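Local structure of protocadherin gamma-B3 (Homo sapiens, 5K8R) at residues S346-N349 against G350-L353; A379-R382 against E383-P386. The protein probably mediates calcium-dependent cell adhesion and may help establish specific neuronal connections in the brain, this chain comprising its extracellular cadherin repeats 1 to 4. All coordinates share one frame; numbering follows the deposited sequence.

Contact 1 of 2, residues S346-N349 against G350-L353; sequences SGFN and GEIL. With CA (calcium ion), chain E.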
ATOM      1  N   SER A 346      44.422  30.940  10.003  1.00 34.90           N
ATOM      2  CA  SER A 346      45.215  29.913  10.659  1.00 43.22           C
ATOM      3  C   SER A 346      46.421  29.552   9.801  1.00 42.71           C
ATOM      4  O   SER A 346      46.488  29.879   8.613  1.00 48.15           O
ATOM      5  CB  SER A 346      44.376  28.658  10.936  1.00 39.22           C
ATOM      6  OG  SER A 346      43.208  28.982  11.672  1.00 47.07           O
ATOM      7  N   GLY A 347      47.380  28.868  10.424  1.00 36.15           N
ATOM      8  CA  GLY A 347      48.580  28.442   9.733  1.00 34.13           C
ATOM      9  C   GLY A 347      49.414  29.621   9.274  1.00 52.59           C
ATOM     10  O   GLY A 347      49.464  30.678   9.914  1.00 42.66           O
ATOM     11  N   PHE A 348      50.085  29.438   8.132  1.00 62.82           N
ATOM     12  CA  PHE A 348      50.875  30.519   7.554  1.00 35.79           C
ATOM     13  C   PHE A 348      50.006  31.671   7.069  1.00 38.79           C
ATOM     14  O   PHE A 348      50.515  32.785   6.897  1.00 38.30           O
ATOM     15  CB  PHE A 348      51.741  29.990   6.410  1.00 37.90           C
ATOM     16  CG  PHE A 348      52.981  29.276   6.872  1.00 41.81           C
ATOM     17  CD1 PHE A 348      54.055  29.989   7.381  1.00 50.52           C
ATOM     18  CD2 PHE A 348      53.075  27.896   6.795  1.00 41.20           C
ATOM     19  CE1 PHE A 348      55.198  29.341   7.811  1.00 42.15           C
ATOM     20  CE2 PHE A 348      54.219  27.241   7.222  1.00 46.33           C
ATOM     21  CZ  PHE A 348      55.281  27.965   7.730  1.00 44.66           C
ATOM     22  N   ASN A 349      48.712  31.432   6.843  1.00 50.18           N
ATOM     23  CA  ASN A 349      47.797  32.533   6.567  1.00 46.88           C
ATOM     24  C   ASN A 349      47.660  33.465   7.762  1.00 41.84           C
ATOM     25  O   ASN A 349      47.253  34.619   7.593  1.00 49.11           O
ATOM     26  CB  ASN A 349      46.422  31.993   6.169  1.00 49.89           C
ATOM     27  CG  ASN A 349      46.485  31.020   5.007  1.00 55.04           C
ATOM     28  OD1 ASN A 349      47.298  31.173   4.096  1.00 63.70           O
ATOM     29  ND2 ASN A 349      45.624  30.009   5.035  1.00 45.27           N
ATOM     30  N   GLY A 350      47.992  32.992   8.964  1.00 38.02           N
ATOM     31  CA  GLY A 350      47.893  33.799  10.163  1.00 30.51           C
ATOM     32  C   GLY A 350      49.226  34.312  10.666  1.00 34.30           C
ATOM     33  O   GLY A 350      49.267  35.198  11.526  1.00 48.27           O
ATOM     34  N   GLU A 351      50.323  33.760  10.153  1.00 38.78           N
ATOM     35  CA  GLU A 351      51.644  34.264  10.503  1.00 43.80           C
ATOM     36  C   GLU A 351      51.824  35.667   9.937  1.00 39.27           C
ATOM     37  O   GLU A 351      51.399  35.958   8.817  1.00 42.86           O
ATOM     38  CB  GLU A 351      52.734  33.334   9.972  1.00 55.68           C
ATOM     39  CG  GLU A 351      52.634  31.900  10.473  1.00 65.37           C
ATOM     40  CD  GLU A 351      52.883  31.776  11.964  1.00 78.75           C
ATOM     41  OE1 GLU A 351      53.566  32.652  12.534  1.00 83.65           O
ATOM     42  OE2 GLU A 351      52.393  30.797  12.567  1.00 88.54           O
ATOM     43  N   ILE A 352      52.458  36.541  10.715  1.00 41.69           N
ATOM     44  CA  ILE A 352      52.521  37.962  10.397  1.00 40.06           C
ATOM     45  C   ILE A 352      53.973  38.417  10.387  1.00 45.98           C
ATOM     46  O   ILE A 352      54.723  38.144  11.332  1.00 40.30           O
ATOM     47  CB  ILE A 352      51.705  38.804  11.396  1.00 43.62           C
ATOM     48  CG1 ILE A 352      50.249  38.342  11.414  1.00 34.76           C
ATOM     49  CG2 ILE A 352      51.794  40.282  11.046  1.00 39.58           C
ATOM     50  CD1 ILE A 352      49.397  39.073  12.418  1.00 38.71           C
ATOM     51  N   LEU A 353      54.362  39.112   9.323  1.00 56.07           N
ATOM     52  CA  LEU A 353      55.626  39.831   9.251  1.00 59.52           C
ATOM     53  C   LEU A 353      55.329  41.321   9.348  1.00 47.56           C
ATOM     54  O   LEU A 353      54.607  41.870   8.507  1.00 48.66           O
ATOM     55  CB  LEU A 353      56.375  39.510   7.957  1.00 68.08           C
ATOM     56  CG  LEU A 353      57.605  40.374   7.666  1.00 84.19           C
ATOM     57  CD1 LEU A 353      58.630  40.258   8.786  1.00 97.33           C
ATOM     58  CD2 LEU A 353      58.225  40.001   6.328  1.00 84.15           C
TER
HETATM   59 CA    CA E 504      45.556  36.279   6.872  1.00 38.71          CA

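Contact 2 of 2, residues A379-R382 against E383-P386; sequences ALDR and EQIP. With NA (sodium ion), chain M.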
ATOM      1  N   ALA A 379      69.109  60.465  16.129  1.00 31.57           N
ATOM      2  CA  ALA A 379      69.044  61.761  16.788  1.00 33.09           C
ATOM      3  C   ALA A 379      67.648  62.364  16.654  1.00 36.25           C
ATOM      4  O   ALA A 379      66.867  62.010  15.766  1.00 48.62           O
ATOM      5  CB  ALA A 379      70.088  62.713  16.204  1.00 28.71           C
ATOM      6  N   LEU A 380      67.340  63.292  17.559  1.00 37.35           N
ATOM      7  CA  LEU A 380      66.049  63.963  17.579  1.00 34.41           C
ATOM      8  C   LEU A 380      66.237  65.432  17.922  1.00 40.78           C
ATOM      9  O   LEU A 380      67.043  65.777  18.789  1.00 46.89           O
ATOM     10  CB  LEU A 380      65.095  63.318  18.592  1.00 33.11           C
ATOM     11  CG  LEU A 380      64.591  61.909  18.279  1.00 35.02           C
ATOM     12  CD1 LEU A 380      63.743  61.390  19.426  1.00 35.98           C
ATOM     13  CD2 LEU A 380      63.804  61.900  16.980  1.00 37.00           C
ATOM     14  N   ASP A 381      65.482  66.289  17.237  1.00 40.18           N
ATOM     15  CA  ASP A 381      65.492  67.723  17.516  1.00 45.98           C
ATOM     16  C   ASP A 381      64.212  68.314  16.953  1.00 49.69           C
ATOM     17  O   ASP A 381      63.964  68.212  15.747  1.00 46.80           O
ATOM     18  CB  ASP A 381      66.722  68.398  16.902  1.00 47.06           C
ATOM     19  CG  ASP A 381      66.935  69.812  17.421  1.00 55.99           C
ATOM     20  OD1 ASP A 381      65.992  70.396  17.995  1.00 59.72           O
ATOM     21  OD2 ASP A 381      68.053  70.342  17.251  1.00 57.40           O
ATOM     22  N   ARG A 382      63.415  68.937  17.815  1.00 25.99           N
ATOM     23  CA  ARG A 382      62.158  69.547  17.400  1.00 35.28           C
ATOM     24  C   ARG A 382      62.361  70.740  16.467  1.00 35.82           C
ATOM     25  O   ARG A 382      61.501  71.033  15.635  1.00 49.12           O
ATOM     26  CB  ARG A 382      61.343  69.973  18.624  1.00 48.83           C
ATOM     27  CG  ARG A 382      60.074  70.740  18.287  1.00 47.38           C
ATOM     28  CD  ARG A 382      59.323  71.144  19.546  1.00 51.83           C
ATOM     29  NE  ARG A 382      58.200  72.029  19.252  1.00 67.56           N
ATOM     30  CZ  ARG A 382      57.082  71.641  18.646  1.00 65.00           C
ATOM     31  NH1 ARG A 382      56.111  72.515  18.418  1.00 48.57           N
ATOM     32  NH2 ARG A 382      56.934  70.378  18.267  1.00 68.11           N
ATOM     33  N   GLU A 383      63.491  71.428  16.603  1.00 47.49           N
ATOM     34  CA  GLU A 383      63.765  72.587  15.760  1.00 43.09           C
ATOM     35  C   GLU A 383      64.002  72.186  14.308  1.00 47.46           C
ATOM     36  O   GLU A 383      63.755  72.983  13.397  1.00 50.84           O
ATOM     37  CB  GLU A 383      64.973  73.353  16.302  1.00 50.33           C
ATOM     38  CG  GLU A 383      65.095  74.775  15.779  1.00 75.25           C
ATOM     39  CD  GLU A 383      64.095  75.717  16.420  1.00 90.61           C
ATOM     40  OE1 GLU A 383      63.739  75.496  17.597  1.00 93.98           O
ATOM     41  OE2 GLU A 383      63.663  76.677  15.747  1.00 95.53           O
ATOM     42  N   GLN A 384      64.471  70.961  14.074  1.00 42.92           N
ATOM     43  CA  GLN A 384      64.757  70.472  12.730  1.00 43.67           C
ATOM     44  C   GLN A 384      63.616  69.643  12.151  1.00 46.31           C
ATOM     45  O   GLN A 384      63.118  69.951  11.064  1.00 51.79           O
ATOM     46  CB  GLN A 384      66.056  69.658  12.742  1.00 41.61           C
ATOM     47  CG  GLN A 384      67.273  70.477  13.145  1.00 42.14           C
ATOM     48  CD  GLN A 384      68.521  69.637  13.314  1.00 52.28           C
ATOM     49  OE1 GLN A 384      68.576  68.750  14.166  1.00 49.79           O
ATOM     50  NE2 GLN A 384      69.535  69.915  12.503  1.00 52.40           N
ATOM     51  N   ILE A 385      63.193  68.596  12.852  1.00 44.22           N
ATOM     52  CA  ILE A 385      62.035  67.800  12.443  1.00 42.01           C
ATOM     53  C   ILE A 385      61.067  67.725  13.617  1.00 38.87           C
ATOM     54  O   ILE A 385      61.319  66.988  14.581  1.00 31.59           O
ATOM     55  CB  ILE A 385      62.448  66.396  11.974  1.00 44.62           C
ATOM     56  CG1 ILE A 385      63.372  66.480  10.756  1.00 33.35           C
ATOM     57  CG2 ILE A 385      61.216  65.570  11.641  1.00 50.58           C
ATOM     58  CD1 ILE A 385      62.693  66.998   9.508  1.00 24.60           C
ATOM     59  N   PRO A 386      59.952  68.465  13.584  1.00 37.29           N
ATOM     60  CA  PRO A 386      59.058  68.495  14.752  1.00 37.82           C
ATOM     61  C   PRO A 386      58.179  67.266  14.903  1.00 40.97           C
ATOM     62  O   PRO A 386      57.701  67.009  16.015  1.00 36.31           O
ATOM     63  CB  PRO A 386      58.207  69.747  14.505  1.00 26.31           C
ATOM     64  CG  PRO A 386      58.156  69.857  13.017  1.00 26.49           C
ATOM     65  CD  PRO A 386      59.493  69.363  12.510  1.00 23.84           C
TER
HETATM   66 NA    NA M 512      67.761  65.927  21.156  1.00 73.57          NA
HETATM   67  O   HOH W   1      63.383  65.451  15.396  1.00 38.15           O

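Contact 1 of 2, residues S346-N349 against G350-L353
The carbonyl oxygen of G347 takes two backbone N-H groups at the tight turn formed by the second half of the calcium-binding DxDxGxN motif (D343 to N349) of the fourth cadherin repeat. G350 N gives the sounder bond, 2.9 Å from G347 O, arriving from above the carbonyl plane, 58° out of it; this link winds F348 and N349 into a short 3-10 turn. E351 N adds weak bonds to G347 O and F348 O. The side chain of E351 folds back over this turn. Its CG lies beside its own backbone N (chi1 -58°) and a bend at chi2 keeps the chain close, with CG 3.4 Å from G347 O and 3.9 Å from CD1 of the F348 ring. Ring and carboxylate planes stand 63° apart, and OE1 has a long, weak ion pair with K369. Shortened to an alanine here, the residue would lose the CG that lies against G347 O and the F348 ring, which would probably leave both less covered and K369 without this distant charge. The turn brings N349 O to the calcium ion at 2.5 Å, completing a site with N311, N313, D343, D345 and D396, while N349 ND2 and S346 N both bond D309 OD2. The loop follows strand 335-342 and runs into strand 352-357, an outermost strand of its sheet, where L353 pairs through its backbone with T395 of strand 387-396.

Contact 2 of 2, residues A379-R382 against E383-P386
D381 and E383 belong to the DRE motif of the fourth cadherin repeat, and their side chains run alongside each other in the same direction, with carboxylate planes turned 72° apart. Their oxygens D381 OD1 and E383 OE1 stay 5.6 Å apart, not in contact. The D381 carboxylate closes an Asx turn: with CG opposite the backbone N (chi1 -167°), OD1 is placed where it accepts E383 N at 3.0 Å, the N-H meeting it from above the carboxylate plane. Q384 crosses D381 at about a right angle, bringing its OE1 to 3.3 Å from D381 CB. R382 likewise crosses P386, its NH2 lying 4.0 Å from P386 CB, while the same nitrogen bonds I412 O; R382 N is held by the carboxylate of E328. D381 O is gripped twice, by Q384 N from above the carbonyl plane and by I385 N nearly in line with the C=O bond at 3.0 Å, which curls the loop tightly on itself. In the second repeat the corresponding D171 and E173 bind calcium, in sites that draw partly on a following repeat, which this construct probably lacks here. A sodium ion is held by two backbone carbonyls, L380 O at 2.5 Å and E328 O. Water 1 bridges the two ends of the turn, accepting from D381 N at 2.9 Å and donating to I385 O at 2.7 Å.

Overall arrangement
Both contacts are local turns of the fourth cadherin repeat, met in series along the chain at different ends of its elongated sandwich. The centres of contact 1 and contact 2 are about 38 Å apart; the nearest atoms of contact 1 and contact 2 are about 24 Å apart, and the two do not touch. Contact 1 faces the third repeat and supplies a ligand to the calcium cluster between repeats 3 and 4. Contact 2 lies near the C-terminal end, where a fifth repeat would follow in the full protein. The calcium ion of the first and the sodium ion of the second are 39.7 Å apart. Strand 387-396 links the two ends: it begins just after residues 383-386 and finishes at D396, a ligand of the calcium bound by contact 1.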